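Local coordinates for ferric uptake regulation protein (Helicobacter pylori, PDB 2XIG) that represses transcription as a dimeric, metal-dependent regulator, probably using ferrous iron as cofactor to bind the operators of its target genes, at residues Arg13-Leu23 and Asn69-Ile77. The protein carries 2 engineered substitutions. Numbering follows the deposited sequence.
Sequences RLRMSIKKNGL and NFLEKENFI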
# COMPACT_ATOMS: atom_id res chain seq x y z
N ARG C 13 -26.60 -15.25 -27.22
CA ARG C 13 -26.52 -15.89 -25.91
C ARG C 13 -26.90 -14.90 -24.82
O ARG C 13 -27.53 -15.26 -23.82
CB ARG C 13 -25.12 -16.44 -25.65
CG ARG C 13 -24.75 -17.64 -26.49
CD ARG C 13 -23.59 -18.43 -25.89
NE ARG C 13 -22.34 -17.68 -25.90
CZ ARG C 13 -21.76 -17.16 -24.82
NH1 ARG C 13 -22.31 -17.31 -23.62
NH2 ARG C 13 -20.62 -16.51 -24.94
N LEU C 14 -26.51 -13.64 -25.01
CA LEU C 14 -26.86 -12.60 -24.04
C LEU C 14 -28.38 -12.42 -23.99
O LEU C 14 -28.97 -12.41 -22.92
CB LEU C 14 -26.18 -11.28 -24.38
CG LEU C 14 -26.53 -10.13 -23.44
CD1 LEU C 14 -26.17 -10.49 -22.00
CD2 LEU C 14 -25.83 -8.85 -23.87
N ARG C 15 -28.99 -12.26 -25.17
CA ARG C 15 -30.44 -12.11 -25.27
C ARG C 15 -31.16 -13.27 -24.59
O ARG C 15 -32.14 -13.08 -23.87
CB ARG C 15 -30.87 -12.01 -26.73
CG ARG C 15 -32.33 -11.58 -26.93
CD ARG C 15 -32.78 -11.77 -28.38
NE ARG C 15 -32.82 -13.18 -28.74
CZ ARG C 15 -33.85 -13.98 -28.49
NH1 ARG C 15 -34.92 -13.51 -27.87
NH2 ARG C 15 -33.80 -15.26 -28.84
N MET C 16 -30.66 -14.48 -24.82
CA MET C 16 -31.27 -15.65 -24.22
C MET C 16 -31.12 -15.66 -22.70
O MET C 16 -32.03 -16.06 -21.98
CB MET C 16 -30.70 -16.93 -24.84
CG MET C 16 -31.14 -17.13 -26.27
SD MET C 16 -32.93 -17.38 -26.41
CE MET C 16 -33.05 -19.07 -25.84
N SER C 17 -29.98 -15.19 -22.22
CA SER C 17 -29.71 -15.14 -20.79
C SER C 17 -30.54 -14.06 -20.10
O SER C 17 -30.95 -14.22 -18.95
CB SER C 17 -28.21 -14.89 -20.54
OG SER C 17 -27.91 -14.85 -19.15
N ILE C 18 -30.79 -12.96 -20.82
CA ILE C 18 -31.59 -11.86 -20.28
C ILE C 18 -33.04 -12.29 -20.08
O ILE C 18 -33.64 -12.04 -19.04
CB ILE C 18 -31.55 -10.64 -21.21
CG1 ILE C 18 -30.18 -9.96 -21.13
CG2 ILE C 18 -32.67 -9.66 -20.87
CD1 ILE C 18 -29.75 -9.60 -19.71
N LYS C 19 -33.61 -12.94 -21.10
CA LYS C 19 -34.97 -13.43 -21.01
C LYS C 19 -35.10 -14.46 -19.89
O LYS C 19 -36.05 -14.42 -19.10
CB LYS C 19 -35.41 -14.01 -22.35
CG LYS C 19 -36.83 -14.56 -22.35
CD LYS C 19 -37.40 -14.54 -23.76
CE LYS C 19 -38.56 -15.51 -23.90
NZ LYS C 19 -39.27 -15.30 -25.19
N LYS C 20 -34.14 -15.37 -19.81
CA LYS C 20 -34.13 -16.40 -18.78
C LYS C 20 -34.14 -15.80 -17.37
O LYS C 20 -34.80 -16.33 -16.48
CB LYS C 20 -32.90 -17.30 -18.95
CG LYS C 20 -32.71 -18.32 -17.85
CD LYS C 20 -31.55 -19.26 -18.18
CE LYS C 20 -31.49 -20.42 -17.20
NZ LYS C 20 -30.40 -21.39 -17.55
N ASN C 21 -33.40 -14.71 -17.17
CA ASN C 21 -33.30 -14.08 -15.85
C ASN C 21 -34.38 -13.04 -15.58
O ASN C 21 -34.32 -12.32 -14.58
CB ASN C 21 -31.92 -13.43 -15.67
CG ASN C 21 -30.86 -14.43 -15.24
OD1 ASN C 21 -30.24 -15.10 -16.07
ND2 ASN C 21 -30.62 -14.52 -13.94
N GLY C 22 -35.37 -12.96 -16.47
CA GLY C 22 -36.50 -12.07 -16.28
C GLY C 22 -36.14 -10.60 -16.43
O GLY C 22 -36.85 -9.72 -15.93
N LEU C 23 -35.04 -10.34 -17.11
CA LEU C 23 -34.58 -8.97 -17.30
C LEU C 23 -35.03 -8.43 -18.64
O LEU C 23 -35.61 -9.15 -19.44
CB LEU C 23 -33.05 -8.90 -17.16
CG LEU C 23 -32.48 -9.22 -15.78
CD1 LEU C 23 -30.96 -9.20 -15.82
CD2 LEU C 23 -33.00 -8.24 -14.73
N ASN C 69 -21.36 -6.22 -13.54
CA ASN C 69 -21.58 -7.25 -12.53
C ASN C 69 -22.39 -8.43 -13.06
O ASN C 69 -22.08 -9.58 -12.79
CB ASN C 69 -22.22 -6.67 -11.27
CG ASN C 69 -21.27 -5.79 -10.48
OD1 ASN C 69 -20.06 -6.04 -10.44
ND2 ASN C 69 -21.80 -4.75 -9.84
N PHE C 70 -23.44 -8.13 -13.81
CA PHE C 70 -24.25 -9.19 -14.43
C PHE C 70 -23.45 -9.99 -15.46
O PHE C 70 -23.41 -11.23 -15.41
CB PHE C 70 -25.48 -8.61 -15.13
CG PHE C 70 -26.27 -9.64 -15.89
CD1 PHE C 70 -26.04 -9.86 -17.24
CD2 PHE C 70 -27.22 -10.41 -15.25
CE1 PHE C 70 -26.76 -10.82 -17.94
CE2 PHE C 70 -27.95 -11.38 -15.94
CZ PHE C 70 -27.72 -11.58 -17.29
N LEU C 71 -22.84 -9.29 -16.40
CA LEU C 71 -22.07 -9.92 -17.45
C LEU C 71 -20.97 -10.80 -16.88
O LEU C 71 -20.68 -11.86 -17.42
CB LEU C 71 -21.45 -8.87 -18.38
CG LEU C 71 -22.42 -8.08 -19.25
CD1 LEU C 71 -21.63 -7.04 -20.02
CD2 LEU C 71 -23.22 -9.02 -20.21
N GLU C 72 -20.35 -10.36 -15.79
CA GLU C 72 -19.26 -11.13 -15.24
C GLU C 72 -19.78 -12.34 -14.48
O GLU C 72 -19.20 -13.43 -14.53
CB GLU C 72 -18.36 -10.26 -14.35
CG GLU C 72 -18.57 -10.42 -12.87
CD GLU C 72 -17.47 -11.22 -12.20
OE1 GLU C 72 -16.99 -12.20 -12.80
OE2 GLU C 72 -17.07 -10.85 -11.08
N LYS C 73 -20.89 -12.18 -13.78
CA LYS C 73 -21.42 -13.33 -13.05
C LYS C 73 -21.98 -14.40 -13.99
O LYS C 73 -21.98 -15.58 -13.65
CB LYS C 73 -22.41 -12.90 -11.98
CG LYS C 73 -23.86 -12.98 -12.35
CD LYS C 73 -24.70 -12.80 -11.10
CE LYS C 73 -26.06 -13.42 -11.27
NZ LYS C 73 -25.94 -14.84 -11.70
N GLU C 74 -22.43 -13.99 -15.17
CA GLU C 74 -22.90 -14.93 -16.19
C GLU C 74 -21.81 -15.32 -17.21
O GLU C 74 -22.11 -15.92 -18.24
CB GLU C 74 -24.11 -14.37 -16.93
CG GLU C 74 -25.33 -14.12 -16.03
CD GLU C 74 -25.84 -15.39 -15.36
OE1 GLU C 74 -25.86 -16.45 -16.02
OE2 GLU C 74 -26.23 -15.32 -14.18
N ASN C 75 -20.57 -14.96 -16.93
CA ASN C 75 -19.41 -15.40 -17.71
C ASN C 75 -19.32 -14.88 -19.15
O ASN C 75 -18.73 -15.53 -20.01
CB ASN C 75 -19.29 -16.93 -17.68
CG ASN C 75 -19.02 -17.47 -16.29
OD1 ASN C 75 -18.83 -16.71 -15.34
ND2 ASN C 75 -19.01 -18.78 -16.16
N PHE C 76 -19.90 -13.70 -19.40
CA PHE C 76 -19.74 -13.06 -20.71
C PHE C 76 -18.43 -12.28 -20.76
O PHE C 76 -17.89 -12.02 -21.85
CB PHE C 76 -20.93 -12.15 -21.02
CG PHE C 76 -22.19 -12.90 -21.36
CD1 PHE C 76 -22.37 -13.44 -22.62
CD2 PHE C 76 -23.18 -13.08 -20.41
CE1 PHE C 76 -23.53 -14.14 -22.94
CE2 PHE C 76 -24.33 -13.78 -20.72
CZ PHE C 76 -24.51 -14.31 -21.99
N ILE C 77 -17.94 -11.89 -19.59
CA ILE C 77 -16.70 -11.13 -19.49
C ILE C 77 -15.88 -11.66 -18.31
O ILE C 77 -16.43 -12.32 -17.43
CB ILE C 77 -16.96 -9.61 -19.32
CG1 ILE C 77 -17.64 -9.31 -17.98
CG2 ILE C 77 -17.80 -9.08 -20.47
CD1 ILE C 77 -17.95 -7.83 -17.74
O HOH W 1 -18.54 -16.00 -22.76
O HOH W 2 -21.53 -16.67 -20.95
O HOH W 3 -26.41 -16.92 -18.58
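Ser17 OG and Glu74 OE1 share one water, which lies 2.6 Å from Ser17 OG and donates to Glu74 OE1. No direct hydrogen bond joins the two segments. The contact lies in the winged-helix DNA-binding domain of the Fur family. It joins helix 7-20 to the end of helix 61-73 and the turn that leads into strand 77-82. A Schellman motif with Asn75 as C-prime residue ends helix 61-73 and brings Phe76 round to face helix 7-20. Leu14 CD1 sits over one face of the Phe76 ring, 4.2 Å from its centroid. Leu14 CG is anti to the backbone N (chi1 178°), and the same methyl also reaches Leu71 CD2 at 3.8 Å. Ser17 CB meets the edge of the Phe76 ring. Further along, Ile18 CD1 and Leu23 CD1 pack against the Phe70 ring, whose one face carries Glu74 CG. Arg13 forms a salt bridge with Glu5. Its guanidinium lies nearly parallel to the Phe76 ring, but displaced from it. Two waters link it to backbone carbonyls: one from NH2 to Asn75 O, the other from NH1 to Glu74 O. The water on NH1 sits over the centre of the Phe76 ring, on the face opposite Leu14 CD1.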